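Local coordinates for designed Anbu Protein (Synthetic construct, PDB 5LOY), which represents a consensus-designed ancestral beta subunit of the proteasome family, probably an Ntn-type hydrolase of protein degradation, that assembles into a helical architecture, at residues Thr75-Ser78 and Met79-Ala83; Gly5-Asp9 and Glu10-Phe14; Gln56-Ile59 and Ser60-Glu64; Pro154-Asp157 and Arg158-Pro162. All coordinates share one frame; numbering follows the deposited sequence.

All four contacts are local, each made within one unbroken run of chain, yet they sit at different places in the proteasome-type fold. Interaction 2 is the buried one, a beta hairpin held by paired backbone bonds. Interaction 4 ends helix 153-159 and touches that hairpin directly: D9 N lies 3.0 Å from P162 O, a probable hydrogen bond. Interactions 1 and 3 belong to successive helices, 79-94 and 52-62, about 16 Å apart between centres; the first caps a helix start with a serine, the second ends a helix at the surface with a weak bond. In interaction 4 alone do side chains also reach a second subunit.

Interaction 1 (Thr75-Ser78 and Met79-Ala83)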
loop_
_atom_site.group_PDB
_atom_site.type_symbol
_atom_site.label_atom_id
_atom_site.label_comp_id
_atom_site.label_asym_id
_atom_site.label_seq_id
_atom_site.Cartn_x
_atom_site.Cartn_y
_atom_site.Cartn_z
ATOM N N THR A 75 34.095 0.135 13.503
ATOM C CA THR A 75 35.386 -0.371 13.020
ATOM C C THR A 75 35.284 -1.386 11.878
ATOM O O THR A 75 36.276 -2.002 11.507
ATOM C CB THR A 75 36.164 -1.052 14.167
ATOM O OG1 THR A 75 35.482 -2.253 14.560
ATOM C CG2 THR A 75 36.297 -0.111 15.370
ATOM N N ALA A 76 34.094 -1.593 11.343
ATOM C CA ALA A 76 33.934 -2.519 10.245
ATOM C C ALA A 76 34.625 -1.974 9.007
ATOM O O ALA A 76 34.522 -0.798 8.704
ATOM C CB ALA A 76 32.466 -2.728 9.979
ATOM N N PRO A 77 35.339 -2.825 8.280
ATOM C CA PRO A 77 36.135 -2.343 7.149
ATOM C C PRO A 77 35.324 -1.990 5.898
ATOM O O PRO A 77 35.844 -1.350 4.999
ATOM C CB PRO A 77 37.077 -3.516 6.860
ATOM C CG PRO A 77 36.323 -4.726 7.324
ATOM C CD PRO A 77 35.450 -4.282 8.470
ATOM N N SER A 78 34.072 -2.418 5.816
ATOM C CA SER A 78 33.219 -2.074 4.672
ATOM C C SER A 78 31.763 -2.158 5.093
ATOM O O SER A 78 31.437 -2.792 6.087
ATOM C CB SER A 78 33.492 -3.005 3.478
ATOM O OG SER A 78 32.846 -4.254 3.631
ATOM N N MET A 79 30.892 -1.474 4.371
ATOM C CA MET A 79 29.470 -1.523 4.679
ATOM C C MET A 79 28.887 -2.917 4.509
ATOM O O MET A 79 27.956 -3.276 5.194
ATOM C CB MET A 79 28.704 -0.541 3.804
ATOM C CG MET A 79 28.883 0.917 4.226
ATOM S SD MET A 79 28.009 1.415 5.731
ATOM C CE MET A 79 26.601 0.343 5.737
ATOM N N PHE A 80 29.443 -3.705 3.601
ATOM C CA PHE A 80 29.032 -5.094 3.482
ATOM C C PHE A 80 29.304 -5.827 4.803
ATOM O O PHE A 80 28.428 -6.527 5.298
ATOM C CB PHE A 80 29.738 -5.766 2.296
ATOM C CG PHE A 80 29.289 -7.176 2.025
ATOM C CD1 PHE A 80 29.884 -8.251 2.683
ATOM C CD2 PHE A 80 28.290 -7.440 1.079
ATOM C CE1 PHE A 80 29.478 -9.553 2.430
ATOM C CE2 PHE A 80 27.889 -8.732 0.824
ATOM C CZ PHE A 80 28.484 -9.791 1.498
ATOM N N GLU A 81 30.498 -5.678 5.372
ATOM C CA GLU A 81 30.784 -6.297 6.656
ATOM C C GLU A 81 29.914 -5.725 7.785
ATOM O O GLU A 81 29.525 -6.447 8.695
ATOM C CB GLU A 81 32.268 -6.176 7.000
ATOM C CG GLU A 81 33.201 -7.006 6.095
ATOM C CD GLU A 81 32.885 -8.518 6.086
ATOM O OE1 GLU A 81 32.621 -9.096 7.184
ATOM O OE2 GLU A 81 32.896 -9.140 4.982
ATOM N N ALA A 82 29.610 -4.439 7.741
ATOM C CA ALA A 82 28.704 -3.839 8.722
ATOM C C ALA A 82 27.322 -4.515 8.728
ATOM O O ALA A 82 26.786 -4.861 9.785
ATOM C CB ALA A 82 28.539 -2.351 8.442
ATOM N N ALA A 83 26.774 -4.708 7.533
ATOM C CA ALA A 83 25.474 -5.363 7.360
ATOM C C ALA A 83 25.516 -6.780 7.891
ATOM O O ALA A 83 24.589 -7.237 8.525
ATOM C CB ALA A 83 25.069 -5.363 5.890
#
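S78 is the N-cap of helix 79-94, and its hydroxyl and carbonyl both turn to amides of the first helical turn. One side-chain bond makes the cap and one backbone bond starts the helix. S78 OG accepts from E81 N at 3.3 Å in a nearly straight line, with an angle of 169° at the hydrogen. S78 O accepts from A82 N at 3.0 Å, the donor lying in the carbonyl plane, which sets the first i to i+4 bond of the helix. The serine torsion explains the capping bond: with chi1 79°, OG stands between the backbone N and the carbonyl carbon, which aims it at E81 N. An alanine here would remove the hydroxyl and would probably leave E81 N without its side-chain acceptor, weakening the hold on the helix start.

Van der Waals contacts lie beside the cap. A76 CB meets A82 CB at 4.2 Å on the buried side, where A82 also packs on L114 of strand 110-118. P77 and E81 cross obliquely, the proline CD lying 4.0 Å from E81 CB.

Neighbours place the cap in the fold: M79 N donates to E121 OE2, and the F80 ring packs edge-to-face with F134. E81 CG, set beside its own backbone N by chi1 of -68°, comes within 3.7 Å of S78 OG.

Interaction 2 (Gly5-Asp9 and Glu10-Phe14)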
loop_
_atom_site.group_PDB
_atom_site.type_symbol
_atom_site.label_atom_id
_atom_site.label_comp_id
_atom_site.label_asym_id
_atom_site.label_seq_id
_atom_site.Cartn_x
_atom_site.Cartn_y
_atom_site.Cartn_z
ATOM N N GLY A 5 14.975 4.092 3.273
ATOM C CA GLY A 5 16.332 4.489 2.926
ATOM C C GLY A 5 16.422 4.620 1.436
ATOM O O GLY A 5 15.870 3.778 0.692
ATOM N N ILE A 6 17.104 5.679 0.984
ATOM C CA ILE A 6 17.183 6.002 -0.460
ATOM C C ILE A 6 18.599 6.285 -0.837
ATOM O O ILE A 6 19.289 6.993 -0.140
ATOM C CB ILE A 6 16.357 7.238 -0.830
ATOM C CG1 ILE A 6 14.925 7.074 -0.382
ATOM C CG2 ILE A 6 16.334 7.448 -2.329
ATOM C CD1 ILE A 6 14.104 8.319 -0.603
ATOM N N ARG A 7 19.025 5.764 -1.971
ATOM C CA ARG A 7 20.391 5.937 -2.441
ATOM C C ARG A 7 20.476 6.631 -3.816
ATOM O O ARG A 7 19.877 6.187 -4.785
ATOM C CB ARG A 7 21.029 4.576 -2.536
ATOM C CG ARG A 7 22.522 4.648 -2.767
ATOM C CD ARG A 7 22.973 3.452 -3.552
ATOM N NE ARG A 7 24.421 3.361 -3.587
ATOM C CZ ARG A 7 25.101 2.660 -4.503
ATOM N NH1 ARG A 7 24.460 1.985 -5.463
ATOM N NH2 ARG A 7 26.432 2.647 -4.461
ATOM N N LEU A 8 21.242 7.710 -3.900
ATOM C CA LEU A 8 21.329 8.537 -5.100
ATOM C C LEU A 8 22.771 8.805 -5.438
ATOM O O LEU A 8 23.651 8.644 -4.599
ATOM C CB LEU A 8 20.636 9.866 -4.835
ATOM C CG LEU A 8 19.308 9.680 -4.112
ATOM C CD1 LEU A 8 19.038 10.832 -3.188
ATOM C CD2 LEU A 8 18.195 9.493 -5.103
ATOM N N ASP A 9 23.022 9.242 -6.664
ATOM C CA ASP A 9 24.368 9.629 -7.047
ATOM C C ASP A 9 24.900 10.689 -6.097
ATOM O O ASP A 9 26.056 10.631 -5.692
ATOM C CB ASP A 9 24.418 10.144 -8.497
ATOM C CG ASP A 9 24.223 9.024 -9.540
ATOM O OD1 ASP A 9 24.136 7.825 -9.156
ATOM O OD2 ASP A 9 24.134 9.347 -10.756
ATOM N N GLU A 10 24.041 11.631 -5.710
ATOM C CA GLU A 10 24.424 12.744 -4.832
ATOM C C GLU A 10 24.635 12.366 -3.352
ATOM O O GLU A 10 25.199 13.156 -2.614
ATOM C CB GLU A 10 23.350 13.854 -4.896
ATOM C CG GLU A 10 23.450 14.838 -6.065
ATOM C CD GLU A 10 22.393 15.972 -6.021
ATOM O OE1 GLU A 10 21.745 16.220 -4.952
ATOM O OE2 GLU A 10 22.196 16.641 -7.080
ATOM N N GLY A 11 24.146 11.197 -2.911
ATOM C CA GLY A 11 24.177 10.820 -1.488
ATOM C C GLY A 11 23.073 9.868 -1.007
ATOM O O GLY A 11 22.660 8.993 -1.731
ATOM N N LEU A 12 22.645 10.015 0.248
ATOM C CA LEU A 12 21.644 9.136 0.869
ATOM C C LEU A 12 20.611 9.947 1.641
ATOM O O LEU A 12 20.925 10.997 2.217
ATOM C CB LEU A 12 22.298 8.190 1.865
ATOM C CG LEU A 12 23.404 7.248 1.400
ATOM C CD1 LEU A 12 24.240 6.760 2.576
ATOM C CD2 LEU A 12 22.817 6.056 0.659
ATOM N N VAL A 13 19.397 9.419 1.701
ATOM C CA VAL A 13 18.328 10.000 2.503
ATOM C C VAL A 13 17.652 8.905 3.350
ATOM O O VAL A 13 17.310 7.842 2.831
ATOM C CB VAL A 13 17.262 10.614 1.596
ATOM C CG1 VAL A 13 16.099 11.136 2.422
ATOM C CG2 VAL A 13 17.855 11.720 0.752
ATOM N N PHE A 14 17.469 9.165 4.629
ATOM C CA PHE A 14 16.828 8.216 5.537
ATOM C C PHE A 14 15.695 8.879 6.272
ATOM O O PHE A 14 15.835 10.019 6.734
ATOM C CB PHE A 14 17.805 7.721 6.602
ATOM C CG PHE A 14 19.044 7.083 6.050
ATOM C CD1 PHE A 14 19.069 5.743 5.778
ATOM C CD2 PHE A 14 20.210 7.825 5.866
ATOM C CE1 PHE A 14 20.220 5.143 5.297
ATOM C CE2 PHE A 14 21.364 7.231 5.402
ATOM C CZ PHE A 14 21.365 5.886 5.113
#
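A tight beta hairpin joins strand 2-8 to strand 11-21 through a type I turn from L8 to G11. The strands run antiparallel at 165°, and two hydrogen-bonded pairs hold them. I6 N donates to V13 O at 2.9 Å, and V13 N returns the bond to I6 O. Nearer the turn, L8 N reaches G11 O at 2.9 Å, while G11 N meets L8 O at 3.1 Å from above the carbonyl plane, as the chain folds over. The backbone of G11 (phi 152°, psi -147°) would jam a CB against the preceding carbonyl, which accounts for a glycine there.

Side chains alternate between the faces. On one, I6 CB meets V13 CB at 4.3 Å and L8 CD1 nears V13 CG2. On the other, R7 CG lies 3.7 Å from L12 CD2; with R7 CG opposite the backbone N, the chain runs extended past the leucine until NH2 bonds P123 O.

The I6, L8 and V13 face looks to I160 and helix 166-183, where E10 OE1 accepts from L166 N. The opposite face, with R7 and F14, packs on L125 of strand 124-128, and F14 also reaches strand 42-50.

Interaction 3 (Gln56-Ile59 and Ser60-Glu64)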
loop_
_atom_site.group_PDB
_atom_site.type_symbol
_atom_site.label_atom_id
_atom_site.label_comp_id
_atom_site.label_asym_id
_atom_site.label_seq_id
_atom_site.Cartn_x
_atom_site.Cartn_y
_atom_site.Cartn_z
ATOM N N GLN A 56 15.798 -3.614 20.285
ATOM C CA GLN A 56 16.597 -3.047 21.356
ATOM C C GLN A 56 17.718 -3.995 21.763
ATOM O O GLN A 56 18.782 -3.541 22.145
ATOM C CB GLN A 56 15.754 -2.724 22.598
ATOM C CG GLN A 56 14.884 -1.502 22.460
ATOM C CD GLN A 56 14.210 -1.068 23.770
ATOM O OE1 GLN A 56 14.047 -1.849 24.708
ATOM N NE2 GLN A 56 13.821 0.203 23.831
ATOM N N ALA A 57 17.469 -5.302 21.706
ATOM C CA ALA A 57 18.491 -6.279 22.057
ATOM C C ALA A 57 19.589 -6.372 20.979
ATOM O O ALA A 57 20.758 -6.570 21.298
ATOM C CB ALA A 57 17.874 -7.628 22.308
ATOM N N VAL A 58 19.215 -6.185 19.719
ATOM C CA VAL A 58 20.190 -6.117 18.638
ATOM C C VAL A 58 21.089 -4.904 18.805
ATOM O O VAL A 58 22.316 -5.037 18.824
ATOM C CB VAL A 58 19.509 -6.065 17.283
ATOM C CG1 VAL A 58 20.505 -5.739 16.186
ATOM C CG2 VAL A 58 18.863 -7.408 17.000
ATOM N N ILE A 59 20.482 -3.729 18.951
ATOM C CA ILE A 59 21.241 -2.513 19.186
ATOM C C ILE A 59 22.184 -2.670 20.383
ATOM O O ILE A 59 23.326 -2.245 20.321
ATOM C CB ILE A 59 20.338 -1.319 19.443
ATOM C CG1 ILE A 59 19.469 -1.006 18.225
ATOM C CG2 ILE A 59 21.149 -0.090 19.778
ATOM C CD1 ILE A 59 20.258 -0.835 16.952
ATOM N N SER A 60 21.721 -3.285 21.459
ATOM C CA SER A 60 22.550 -3.440 22.659
ATOM C C SER A 60 23.762 -4.310 22.371
ATOM O O SER A 60 24.840 -4.070 22.893
ATOM C CB SER A 60 21.755 -4.068 23.790
ATOM O OG SER A 60 22.542 -4.229 24.956
ATOM N N LEU A 61 23.575 -5.319 21.535
ATOM C CA LEU A 61 24.652 -6.232 21.163
ATOM C C LEU A 61 25.716 -5.527 20.292
ATOM O O LEU A 61 26.888 -5.768 20.452
ATOM C CB LEU A 61 24.045 -7.412 20.407
ATOM C CG LEU A 61 24.747 -8.742 20.369
ATOM C CD1 LEU A 61 25.245 -9.144 21.736
ATOM C CD2 LEU A 61 23.772 -9.783 19.852
ATOM N N LEU A 62 25.278 -4.675 19.359
ATOM C CA LEU A 62 26.162 -3.934 18.459
ATOM C C LEU A 62 26.957 -2.854 19.147
ATOM O O LEU A 62 27.933 -2.401 18.588
ATOM C CB LEU A 62 25.363 -3.264 17.330
ATOM C CG LEU A 62 24.674 -4.251 16.402
ATOM C CD1 LEU A 62 23.681 -3.560 15.488
ATOM C CD2 LEU A 62 25.697 -5.036 15.600
ATOM N N GLU A 63 26.504 -2.404 20.317
ATOM C CA GLU A 63 27.193 -1.383 21.094
ATOM C C GLU A 63 28.055 -1.966 22.214
ATOM O O GLU A 63 28.704 -1.208 22.932
ATOM C CB GLU A 63 26.182 -0.427 21.727
ATOM C CG GLU A 63 25.372 0.422 20.751
ATOM C CD GLU A 63 24.258 1.243 21.437
ATOM O OE1 GLU A 63 23.924 0.979 22.633
ATOM O OE2 GLU A 63 23.729 2.183 20.779
ATOM N N GLU A 64 28.083 -3.286 22.381
ATOM C CA GLU A 64 28.812 -3.876 23.510
ATOM C C GLU A 64 30.280 -3.443 23.497
ATOM O O GLU A 64 31.011 -3.735 22.545
ATOM C CB GLU A 64 28.678 -5.405 23.551
ATOM C CG GLU A 64 27.544 -5.878 24.460
ATOM C CD GLU A 64 27.341 -7.394 24.455
ATOM O OE1 GLU A 64 28.313 -8.151 24.234
ATOM O OE2 GLU A 64 26.191 -7.831 24.693
#
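V58 and L62 meet on one side of the last turns of helix 52-62, while I59 and E63 meet on another. Backbone hydrogen bonds come first. S60 N donates to Q56 O at 3.0 Å and L61 N to A57 O at 3.1 Å, both donors tilted some 33° from the carbonyl plane. L62 N reaches V58 O at 3.0 Å, nearly in line with the C=O bond. The next in the series, E63 N to I59 O, is weak at 3.2 Å, with an angle of only 133° at the hydrogen, so the regular pattern slackens as the chain leaves the helix.

Apolar contact is modest. V58 and L62 lie side by side and point the same way, V58 CG1 touching L62 CD1 at 3.9 Å. V58 CG1 stands opposite its own backbone N (chi1 170°), which directs that methyl toward the leucine one turn on. V58 also packs on V93 of helix 79-94, as does A57, and L61 meets A89 and E92 of that helix.

A carboxylate also touches a methyl. E63, extended beyond CG, passes at a slant over I59, and its OE2 comes to 3.6 Å from the methyl I59 CG2; its CG also lies 3.4 Å from I59 O.

This is the C-terminal end of an amphipathic alpha-helix at the protein surface, with one side laid on helix 79-94 and the glutamate turned to the exposed side.

Interaction 4 (Pro154-Asp157 and Arg158-Pro162); sequences PILD and RVITP
I155 with V159, and L156 with I160, pair one turn apart at the end of helix 153-159. In both pairs the side chains lie alongside and point the same way. I155 sends CG1 opposite its backbone N (chi1 -170°), and the branch turns at chi2 so that CD1 meets V159 CG2 at 4.1 Å. L156 CD2 touches I160 CG1 at 4.0 Å, and the same CG1 lies 3.5 Å from L156 O. L156 and I160 both pack on I6 of strand 2-8, while I155, L156 and V159 reach helix 166-183.

R158 takes another course. Its CG, beside the backbone N, passes 3.4 Å from P154 O, and the chain then runs extended from CG to NE (chi2 176°, chi3 -169°). The guanidinium forms a salt bridge with D178 of the second subunit, and its NH2 also bonds S179 of that subunit. D157 OD2 is held by K153 in a salt bridge and is hydrogen-bonded to S183 OG of the second subunit.

Three backbone bonds make the turn: R158 N to P154 O, V159 N to I155 O and I160 N to L156 O, the last at 3.1 Å. A water donates to I160 O at 2.7 Å and more weakly to L156 O, joining the two carbonyls where the helix stops.

Such a helix C-terminus, leaving helical backbone angles at I160, here turns one apolar flank into the proteasome-type core and charged groups toward a subunit interface.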
loop_
_atom_site.group_PDB
_atom_site.type_symbol
_atom_site.label_atom_id
_atom_site.label_comp_id
_atom_site.label_asym_id
_atom_site.label_seq_id
_atom_site.Cartn_x
_atom_site.Cartn_y
_atom_site.Cartn_z
ATOM N N PRO A 154 4.187 3.630 -4.037
ATOM C CA PRO A 154 3.919 4.151 -5.381
ATOM C C PRO A 154 4.589 5.476 -5.711
ATOM O O PRO A 154 5.149 5.629 -6.777
ATOM C CB PRO A 154 2.411 4.293 -5.396
ATOM C CG PRO A 154 1.956 3.178 -4.508
ATOM C CD PRO A 154 2.945 3.186 -3.379
ATOM N N ILE A 155 4.590 6.413 -4.779
ATOM C CA ILE A 155 5.221 7.697 -5.043
ATOM C C ILE A 155 6.737 7.562 -5.189
ATOM O O ILE A 155 7.342 8.241 -6.012
ATOM C CB ILE A 155 4.818 8.769 -3.990
ATOM C CG1 ILE A 155 5.291 10.155 -4.438
ATOM C CG2 ILE A 155 5.367 8.463 -2.612
ATOM C CD1 ILE A 155 4.615 10.618 -5.708
ATOM N N LEU A 156 7.348 6.705 -4.380
ATOM C CA LEU A 156 8.790 6.435 -4.490
ATOM C C LEU A 156 9.104 5.785 -5.829
ATOM O O LEU A 156 10.090 6.133 -6.463
ATOM C CB LEU A 156 9.276 5.537 -3.342
ATOM C CG LEU A 156 9.199 6.215 -1.976
ATOM C CD1 LEU A 156 9.177 5.234 -0.814
ATOM C CD2 LEU A 156 10.346 7.182 -1.804
ATOM N N ASP A 157 8.283 4.841 -6.277
ATOM C CA ASP A 157 8.500 4.260 -7.616
ATOM C C ASP A 157 8.383 5.314 -8.734
ATOM O O ASP A 157 9.091 5.246 -9.710
ATOM C CB ASP A 157 7.524 3.104 -7.911
ATOM C CG ASP A 157 7.925 1.771 -7.240
ATOM O OD1 ASP A 157 9.138 1.539 -6.996
ATOM O OD2 ASP A 157 7.006 0.948 -6.958
ATOM N N ARG A 158 7.471 6.267 -8.597
ATOM C CA ARG A 158 7.252 7.253 -9.652
ATOM C C ARG A 158 8.399 8.225 -9.772
ATOM O O ARG A 158 8.735 8.619 -10.867
ATOM C CB ARG A 158 5.968 8.063 -9.420
ATOM C CG ARG A 158 4.672 7.318 -9.732
ATOM C CD ARG A 158 3.444 8.165 -9.376
ATOM N NE ARG A 158 2.189 7.420 -9.413
ATOM C CZ ARG A 158 1.476 7.184 -10.511
ATOM N NH1 ARG A 158 1.888 7.630 -11.705
ATOM N NH2 ARG A 158 0.334 6.499 -10.408
ATOM N N VAL A 159 8.998 8.601 -8.653
ATOM C CA VAL A 159 9.937 9.723 -8.620
ATOM C C VAL A 159 11.428 9.334 -8.549
ATOM O O VAL A 159 12.249 9.918 -9.258
ATOM C CB VAL A 159 9.586 10.655 -7.440
ATOM C CG1 VAL A 159 10.597 11.768 -7.303
ATOM C CG2 VAL A 159 8.210 11.247 -7.646
ATOM N N ILE A 160 11.791 8.369 -7.717
ATOM C CA ILE A 160 13.199 8.152 -7.399
ATOM C C ILE A 160 13.982 7.495 -8.528
ATOM O O ILE A 160 13.616 6.436 -8.999
ATOM C CB ILE A 160 13.395 7.285 -6.150
ATOM C CG1 ILE A 160 12.668 7.888 -4.922
ATOM C CG2 ILE A 160 14.877 7.121 -5.855
ATOM C CD1 ILE A 160 13.102 9.279 -4.505
ATOM N N THR A 161 15.055 8.156 -8.958
ATOM C CA THR A 161 16.058 7.570 -9.829
ATOM C C THR A 161 17.410 7.952 -9.251
ATOM O O THR A 161 17.492 8.837 -8.395
ATOM C CB THR A 161 15.993 8.112 -11.288
ATOM O OG1 THR A 161 16.565 9.429 -11.359
ATOM C CG2 THR A 161 14.565 8.118 -11.832
ATOM N N PRO A 162 18.480 7.290 -9.714
ATOM C CA PRO A 162 19.827 7.656 -9.275
ATOM C C PRO A 162 20.136 9.135 -9.499
ATOM O O PRO A 162 20.959 9.710 -8.800
ATOM C CB PRO A 162 20.718 6.813 -10.182
ATOM C CG PRO A 162 19.878 5.646 -10.595
ATOM C CD PRO A 162 18.461 6.101 -10.592
HETATM O O HOH W 1 12.598 4.284 -7.763
#